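Local coordinates for Thiol:disulfide interchange protein DsbA (PDB 5DCH) that probably introduces disulfide bonds into other periplasmic proteins by passing on its own redox-active disulfide, at residues Val30-Tyr35 against Val61-Leu66. The protein carries 1 engineered substitution. Numbering follows the deposited sequence.
Sequences VELFWY and VRLPAL. With 1YO (3-[(2-methylbenzyl)sulfanyl]-4H-1,2,4-triazol-4-amine), chain B.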
# COMPACT_ATOMS: atom_id res chain seq x y z
N VAL A 30 -5.56 -1.22 -4.59
CA VAL A 30 -4.45 -0.53 -3.93
C VAL A 30 -4.79 -0.32 -2.46
O VAL A 30 -5.89 0.11 -2.14
CB VAL A 30 -4.24 0.85 -4.55
CG1 VAL A 30 -3.25 1.68 -3.73
CG2 VAL A 30 -3.78 0.75 -5.99
N GLU A 31 -3.86 -0.70 -1.59
CA GLU A 31 -3.91 -0.23 -0.20
C GLU A 31 -2.84 0.83 -0.00
O GLU A 31 -1.65 0.56 -0.16
CB GLU A 31 -3.69 -1.35 0.82
CG GLU A 31 -3.85 -0.85 2.27
CD GLU A 31 -3.14 -1.67 3.33
OE1 GLU A 31 -2.38 -2.59 2.99
OE2 GLU A 31 -3.35 -1.37 4.53
N LEU A 32 -3.27 2.05 0.31
CA LEU A 32 -2.33 3.09 0.69
C LEU A 32 -2.12 2.98 2.19
O LEU A 32 -3.07 2.87 2.95
CB LEU A 32 -2.86 4.47 0.32
CG LEU A 32 -2.90 4.72 -1.18
CD1 LEU A 32 -4.26 4.35 -1.69
CD2 LEU A 32 -2.58 6.16 -1.51
N PHE A 33 -0.85 3.00 2.59
CA PHE A 33 -0.49 2.70 3.97
C PHE A 33 0.78 3.44 4.36
O PHE A 33 1.47 4.03 3.51
CB PHE A 33 -0.28 1.19 4.12
CG PHE A 33 1.09 0.75 3.74
CD1 PHE A 33 1.48 0.71 2.41
CD2 PHE A 33 2.02 0.40 4.69
CE1 PHE A 33 2.74 0.34 2.06
CE2 PHE A 33 3.29 0.03 4.34
CZ PHE A 33 3.66 0.02 3.04
N TRP A 34 1.07 3.42 5.65
CA TRP A 34 2.36 3.86 6.16
C TRP A 34 2.76 2.83 7.22
O TRP A 34 1.94 2.46 8.07
CB TRP A 34 2.25 5.27 6.77
CG TRP A 34 3.39 5.70 7.64
CD1 TRP A 34 4.72 5.51 7.41
CD2 TRP A 34 3.30 6.40 8.89
NE1 TRP A 34 5.46 6.04 8.45
CE2 TRP A 34 4.61 6.57 9.38
CE3 TRP A 34 2.24 6.86 9.66
CZ2 TRP A 34 4.88 7.24 10.58
CZ3 TRP A 34 2.51 7.51 10.85
CH2 TRP A 34 3.81 7.66 11.31
N TYR A 35 4.00 2.35 7.18
CA TYR A 35 4.46 1.36 8.15
C TYR A 35 4.25 1.80 9.61
O TYR A 35 4.05 0.98 10.49
CB TYR A 35 5.95 1.07 7.97
CG TYR A 35 6.39 0.14 6.85
CD1 TYR A 35 5.89 -1.16 6.73
CD2 TYR A 35 7.38 0.54 5.95
CE1 TYR A 35 6.35 -2.00 5.73
CE2 TYR A 35 7.83 -0.30 4.96
CZ TYR A 35 7.32 -1.56 4.84
OH TYR A 35 7.81 -2.39 3.85
N VAL A 61 -1.87 -4.21 -4.86
CA VAL A 61 -0.70 -3.35 -4.75
C VAL A 61 -0.77 -2.62 -3.41
O VAL A 61 -1.81 -2.07 -3.07
CB VAL A 61 -0.74 -2.23 -5.85
CG1 VAL A 61 0.45 -1.27 -5.71
CG2 VAL A 61 -0.81 -2.82 -7.24
N ARG A 62 0.33 -2.62 -2.67
CA ARG A 62 0.50 -1.67 -1.59
C ARG A 62 1.26 -0.46 -2.11
O ARG A 62 2.24 -0.59 -2.84
CB ARG A 62 1.27 -2.29 -0.43
CG ARG A 62 0.40 -3.08 0.48
CD ARG A 62 0.95 -3.11 1.89
NE ARG A 62 0.10 -3.92 2.75
CZ ARG A 62 0.07 -5.25 2.69
NH1 ARG A 62 0.85 -5.89 1.83
NH2 ARG A 62 -0.74 -5.92 3.49
N LEU A 63 0.79 0.72 -1.71
CA LEU A 63 1.40 1.97 -2.13
C LEU A 63 1.65 2.79 -0.88
O LEU A 63 0.71 3.07 -0.14
CB LEU A 63 0.44 2.75 -3.04
CG LEU A 63 1.00 3.99 -3.74
CD1 LEU A 63 2.06 3.61 -4.78
CD2 LEU A 63 -0.12 4.80 -4.39
N PRO A 64 2.91 3.17 -0.64
CA PRO A 64 3.14 3.98 0.56
C PRO A 64 2.57 5.37 0.38
O PRO A 64 2.70 5.92 -0.71
CB PRO A 64 4.66 4.03 0.64
CG PRO A 64 5.08 4.03 -0.82
CD PRO A 64 4.09 3.11 -1.51
N ALA A 65 1.98 5.93 1.43
CA ALA A 65 1.49 7.30 1.41
C ALA A 65 2.66 8.20 1.77
O ALA A 65 3.20 8.12 2.87
CB ALA A 65 0.35 7.46 2.41
N LEU A 66 3.07 9.04 0.83
CA LEU A 66 4.27 9.86 1.01
C LEU A 66 3.82 11.24 1.38
O LEU A 66 3.87 12.18 0.57
CB LEU A 66 5.11 9.85 -0.27
CG LEU A 66 5.49 8.46 -0.78
CD1 LEU A 66 6.25 8.57 -2.09
CD2 LEU A 66 6.31 7.70 0.26
CAA 1YO B . 3.64 3.70 -9.87
CAC 1YO B . 5.75 3.69 -6.76
CAD 1YO B . 5.46 2.44 -6.24
CAE 1YO B . 5.16 4.11 -7.94
CAF 1YO B . 4.59 1.59 -6.90
CAG 1YO B . -1.14 3.11 -10.90
CAH 1YO B . 3.05 1.13 -8.80
CAL 1YO B . 4.28 3.27 -8.60
CAM 1YO B . 4.01 2.01 -8.08
CAN 1YO B . 0.53 2.23 -9.75
NAB 1YO B . -1.58 2.27 -8.62
NAI 1YO B . -0.02 3.13 -11.64
NAJ 1YO B . 0.99 2.60 -10.95
NAO 1YO B . -0.80 2.52 -9.70
SAK 1YO B . 1.37 1.47 -8.41
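A buried carboxylate and an aromatic ring share one arginine: R62 crosses F33 at about a right angle, its CD making a CH-pi contact over a face of the ring, 4.0 Å from the centroid, while its NE meets OE1 of E31 at 2.8 Å. E31 and R62 are neighbours on one face of two parallel strands and run side by side; with CG of E31 trans to the backbone N (chi1 -175°) and the chain extended, the carboxylate reaches NE. The hydrogen bond within this salt bridge is bent and weak, N-H...O 125°, and the carboxylate and guanidinium planes are 59° apart. Four backbone hydrogen bonds join the segments: E31 N to V61 O, L63 N to E31 O and F33 N to L63 O in the ladder, and A65 N to F33 O just past strand 58-64. Helix 38-52 links the strands in the beta-alpha-beta unit of the thioredoxin fold. On the other face V30 CG1 meets L63 CB at 3.9 Å; here V61 CG1 approaches the ligand's thioether sulfur SAK, L63 CD1 its methylbenzyl ring and V30 CG2 its amino nitrogen NAB. R62 thus spans two acids, E31 and E44, against a ring that also touches C40 of the predicted redox-active pair.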